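Local structure of TRAP solute Binding Protein (Uncultured marine bacterium, 5I7I) at residues Ile149-Glu153 and Lys154-Ser158; Phe32-Met35 and Pro36-Ser39. The protein is a TRAP transporter solute-binding protein that binds 3-hydroxybenzoate and probably delivers such aromatic acids to its membrane partners for uptake. One frame throughout, in Å; residues are numbered along the deposited sequence.

Contact 1 (Ile149-Glu153 and Lys154-Ser158); sequences IHTKE and KVIKS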
loop_
_atom_site.group_PDB
_atom_site.type_symbol
_atom_site.label_atom_id
_atom_site.label_comp_id
_atom_site.label_asym_id
_atom_site.label_seq_id
_atom_site.Cartn_x
_atom_site.Cartn_y
_atom_site.Cartn_z
ATOM N N ILE A 149 -10.240 -0.893 -10.181
ATOM C CA ILE A 149 -9.818 -0.677 -11.562
ATOM C C ILE A 149 -10.484 0.587 -12.074
ATOM O O ILE A 149 -11.710 0.707 -12.025
ATOM C CB ILE A 149 -10.202 -1.883 -12.440
ATOM C CG1 ILE A 149 -9.502 -3.142 -11.958
ATOM C CG2 ILE A 149 -9.881 -1.629 -13.892
ATOM C CD1 ILE A 149 -10.068 -4.431 -12.524
ATOM N N HIS A 150 -9.687 1.496 -12.619
ATOM C CA HIS A 150 -10.180 2.788 -13.067
ATOM C C HIS A 150 -9.777 3.020 -14.512
ATOM O O HIS A 150 -8.614 2.822 -14.887
ATOM C CB HIS A 150 -9.617 3.886 -12.174
ATOM C CG HIS A 150 -9.762 3.565 -10.724
ATOM N ND1 HIS A 150 -10.933 3.762 -10.029
ATOM C CD2 HIS A 150 -8.897 3.010 -9.850
ATOM C CE1 HIS A 150 -10.774 3.356 -8.784
ATOM N NE2 HIS A 150 -9.550 2.885 -8.656
ATOM N N THR A 151 -10.742 3.443 -15.307
ATOM C CA THR A 151 -10.535 3.798 -16.697
ATOM C C THR A 151 -11.246 5.115 -16.984
ATOM O O THR A 151 -12.135 5.543 -16.244
ATOM C CB THR A 151 -11.057 2.703 -17.610
ATOM O OG1 THR A 151 -12.395 2.413 -17.219
ATOM C CG2 THR A 151 -10.222 1.452 -17.442
ATOM N N LYS A 152 -10.868 5.756 -18.082
ATOM C CA LYS A 152 -11.445 7.054 -18.395
ATOM C C LYS A 152 -12.957 6.947 -18.576
ATOM O O LYS A 152 -13.720 7.728 -17.987
ATOM C CB LYS A 152 -10.752 7.652 -19.628
ATOM C CG LYS A 152 -9.298 8.062 -19.361
ATOM C CD LYS A 152 -8.690 8.748 -20.561
ATOM C CE LYS A 152 -7.294 9.226 -20.251
ATOM N NZ LYS A 152 -6.790 10.109 -21.334
ATOM N N GLU A 153 -13.411 5.986 -19.381
ATOM C CA GLU A 153 -14.836 5.868 -19.679
ATOM C C GLU A 153 -15.309 4.432 -19.878
ATOM O O GLU A 153 -16.501 4.152 -19.703
ATOM C CB GLU A 153 -15.194 6.694 -20.921
ATOM C CG GLU A 153 -14.419 6.292 -22.174
ATOM C CD GLU A 153 -14.713 7.191 -23.368
ATOM O OE1 GLU A 153 -15.590 8.076 -23.248
ATOM O OE2 GLU A 153 -14.065 7.016 -24.426
ATOM N N LYS A 154 -14.420 3.516 -20.255
ATOM C CA LYS A 154 -14.842 2.174 -20.645
ATOM C C LYS A 154 -15.106 1.335 -19.402
ATOM O O LYS A 154 -14.231 1.183 -18.546
ATOM C CB LYS A 154 -13.758 1.517 -21.490
ATOM C CG LYS A 154 -14.107 0.122 -21.962
ATOM C CD LYS A 154 -12.956 -0.465 -22.770
ATOM C CE LYS A 154 -13.286 -1.843 -23.291
ATOM N NZ LYS A 154 -12.045 -2.445 -23.866
ATOM N N VAL A 155 -16.305 0.776 -19.292
ATOM C CA VAL A 155 -16.596 -0.078 -18.150
ATOM C C VAL A 155 -15.834 -1.387 -18.298
ATOM O O VAL A 155 -15.877 -2.031 -19.352
ATOM C CB VAL A 155 -18.102 -0.339 -18.038
ATOM C CG1 VAL A 155 -18.387 -1.341 -16.919
ATOM C CG2 VAL A 155 -18.847 0.963 -17.803
ATOM N N ILE A 156 -15.178 -1.811 -17.233
ATOM C CA ILE A 156 -14.447 -3.074 -17.215
ATOM C C ILE A 156 -15.378 -4.123 -16.611
ATOM O O ILE A 156 -15.558 -4.202 -15.392
ATOM C CB ILE A 156 -13.109 -2.970 -16.480
ATOM C CG1 ILE A 156 -12.228 -1.887 -17.114
ATOM C CG2 ILE A 156 -12.403 -4.324 -16.479
ATOM C CD1 ILE A 156 -11.950 -2.062 -18.595
ATOM N N LYS A 157 -15.970 -4.948 -17.487
ATOM C CA LYS A 157 -16.870 -6.023 -17.083
ATOM C C LYS A 157 -16.179 -7.367 -16.986
ATOM O O LYS A 157 -16.722 -8.282 -16.358
ATOM C CB LYS A 157 -17.973 -6.216 -18.128
ATOM C CG LYS A 157 -18.790 -4.993 -18.435
ATOM C CD LYS A 157 -19.809 -5.326 -19.517
ATOM C CE LYS A 157 -19.461 -4.701 -20.869
ATOM N NZ LYS A 157 -18.207 -5.214 -21.482
ATOM N N SER A 158 -15.026 -7.514 -17.618
ATOM C CA SER A 158 -14.329 -8.790 -17.685
ATOM C C SER A 158 -12.890 -8.490 -18.080
ATOM O O SER A 158 -12.561 -7.386 -18.518
ATOM C CB SER A 158 -14.958 -9.754 -18.703
ATOM O OG SER A 158 -14.654 -9.344 -20.024
#
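Lys-154, the first residue after Glu-153, turns its carbonyl back to the end of the strand, where the hydroxyl of Thr-151 donates a short hydrogen bond, OG1 to O 2.6 Å. The donor approaches at a C=O...O angle of 143° and lies 24° from the carbonyl plane. Thr-151 carries OG1 between its own backbone N and carbonyl carbon (chi1 52°), which directs the hydroxyl at the turn and leaves the methyl CG2 for the apolar side. The aliphatic chain of Lys-154 runs fully extended away from Glu-153, and its ammonium is bound by the carbonyl of Asp-161. One residue on, past Val-155, Ile-156 turns back toward the strand: CG1 lies 3.9 Å from Thr-151 CG2 and 4.0 Å from CG2 of Ile-149, thus meeting two methyls two residues apart on the same strand. Its side chain crosses that of Ile-149 at about a right angle. Met-167 touches both Ile-149 and Thr-151, so the apolar patch is continued by strand 166-169. This is the turn by which the chain leaves strand 148-151 and doubles back against one face of the six-stranded mixed sheet in the family 7 solute-binding fold, held to its own strand by the Thr-151 hydroxyl and to strand 223-227 through Ile-156 O, which is bonded to Thr-225 OG1.

Contact 2 (Phe32-Met35 and Pro36-Ser39); sequences FPPM and PANS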
loop_
_atom_site.group_PDB
_atom_site.type_symbol
_atom_site.label_atom_id
_atom_site.label_comp_id
_atom_site.label_asym_id
_atom_site.label_seq_id
_atom_site.Cartn_x
_atom_site.Cartn_y
_atom_site.Cartn_z
ATOM N N PHE A 32 6.029 10.960 0.121
ATOM C CA PHE A 32 5.764 11.441 -1.235
ATOM C C PHE A 32 4.380 12.057 -1.457
ATOM O O PHE A 32 4.276 12.964 -2.292
ATOM C CB PHE A 32 6.026 10.358 -2.299
ATOM C CG PHE A 32 5.126 9.159 -2.194
ATOM C CD1 PHE A 32 3.888 9.130 -2.825
ATOM C CD2 PHE A 32 5.523 8.060 -1.472
ATOM C CE1 PHE A 32 3.053 8.019 -2.698
ATOM C CE2 PHE A 32 4.702 6.962 -1.346
ATOM C CZ PHE A 32 3.469 6.932 -1.962
ATOM N N PRO A 33 3.300 11.610 -0.813
ATOM C CA PRO A 33 2.002 12.227 -1.113
ATOM C C PRO A 33 1.976 13.671 -0.654
ATOM O O PRO A 33 2.723 14.050 0.260
ATOM C CB PRO A 33 0.995 11.380 -0.304
ATOM C CG PRO A 33 1.685 10.116 -0.036
ATOM C CD PRO A 33 3.121 10.519 0.165
ATOM N N PRO A 34 1.117 14.499 -1.241
ATOM C CA PRO A 34 0.961 15.862 -0.738
ATOM C C PRO A 34 0.278 15.875 0.624
ATOM O O PRO A 34 -0.322 14.887 1.078
ATOM C CB PRO A 34 0.098 16.530 -1.810
ATOM C CG PRO A 34 -0.690 15.404 -2.395
ATOM C CD PRO A 34 0.256 14.240 -2.405
ATOM N N MET A 35 0.395 17.037 1.277
ATOM C CA MET A 35 -0.101 17.224 2.638
ATOM C C MET A 35 -1.540 16.764 2.836
ATOM O O MET A 35 -1.805 16.069 3.830
ATOM C CB MET A 35 0.120 18.707 2.994
ATOM C CG MET A 35 -0.469 19.243 4.289
ATOM S SD MET A 35 0.018 20.987 4.537
ATOM C CE MET A 35 0.259 21.077 6.323
ATOM N N PRO A 36 -2.484 17.054 1.934
ATOM C CA PRO A 36 -3.881 16.627 2.159
ATOM C C PRO A 36 -4.122 15.129 2.061
ATOM O O PRO A 36 -5.210 14.671 2.447
ATOM C CB PRO A 36 -4.653 17.353 1.053
ATOM C CG PRO A 36 -3.760 18.403 0.579
ATOM C CD PRO A 36 -2.360 17.936 0.763
ATOM N N ALA A 37 -3.197 14.358 1.532
ATOM C CA ALA A 37 -3.446 12.934 1.389
ATOM C C ALA A 37 -3.684 12.324 2.760
ATOM O O ALA A 37 -3.074 12.711 3.755
ATOM C CB ALA A 37 -2.247 12.244 0.726
ATOM N N ASN A 38 -4.540 11.306 2.800
ATOM C CA ASN A 38 -4.854 10.641 4.062
ATOM C C ASN A 38 -3.604 10.200 4.818
ATOM O O ASN A 38 -3.535 10.335 6.051
ATOM C CB ASN A 38 -5.760 9.451 3.808
ATOM C CG ASN A 38 -7.106 9.872 3.303
ATOM O OD1 ASN A 38 -7.735 10.819 3.816
ATOM N ND2 ASN A 38 -7.570 9.195 2.268
ATOM N N SER A 39 -2.620 9.621 4.111
ATOM C CA SER A 39 -1.434 9.130 4.792
ATOM C C SER A 39 -0.774 10.204 5.639
ATOM O O SER A 39 -0.253 9.911 6.720
ATOM C CB SER A 39 -0.441 8.522 3.807
ATOM O OG SER A 39 0.040 9.492 2.902
#
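Pro-36 CD lies against Met-35 CB at 3.4 Å, tighter than usual for two carbons. The closeness comes from the covalent geometry of a residue preceding proline, not from packing pressure: the trans peptide puts CD on the same side as Met-35 CA. Beyond CB, the Met-35 side chain leads away from the turn. The same CD of Pro-36 also meets Pro-34 CB at 3.8 Å. Ala-37 then closes the turn. Its N-H binds the carbonyl of Pro-34, N to O 3.0 Å, with the donor standing well above the carbonyl plane, 44° out of it; Asn-40 ND2 is a second donor to the same oxygen. The methyl of Ala-37 presses on the ring of Pro-33, CB to CB 3.5 Å, and Ser-39 OG lies 3.4 Å from Pro-33 CG beside it. Trp-89 of strand 87-91 touches both Pro-33 and Ser-39. Proline-rich and compact, this is a type I beta turn, Pro-34 to Ala-37, whose last residue is the N-cap of helix 38-54, joining that helix to strand 25-31.

Contact 2 comes first in the sequence; the centres of the two contacts are 26 Å apart and their nearest atoms about 13 Å, without touching. They are attached to different sheets: the loop of contact 2 follows strand 25-31 of the five-stranded sheet, whereas contact 1 ends strand 148-151 of the six-stranded one. Their relation to 3-hydroxybenzoate differs as well. The Pro-33 side chain is about 5 Å from the ligand, and Phe-32 touches it, while the side chain of Ile-149 remains about 12 Å away. Asn-38 in contact 2 binds the pocket residue Glu-210, and His-150 in contact 1 binds the carbonyl of another, Val-207.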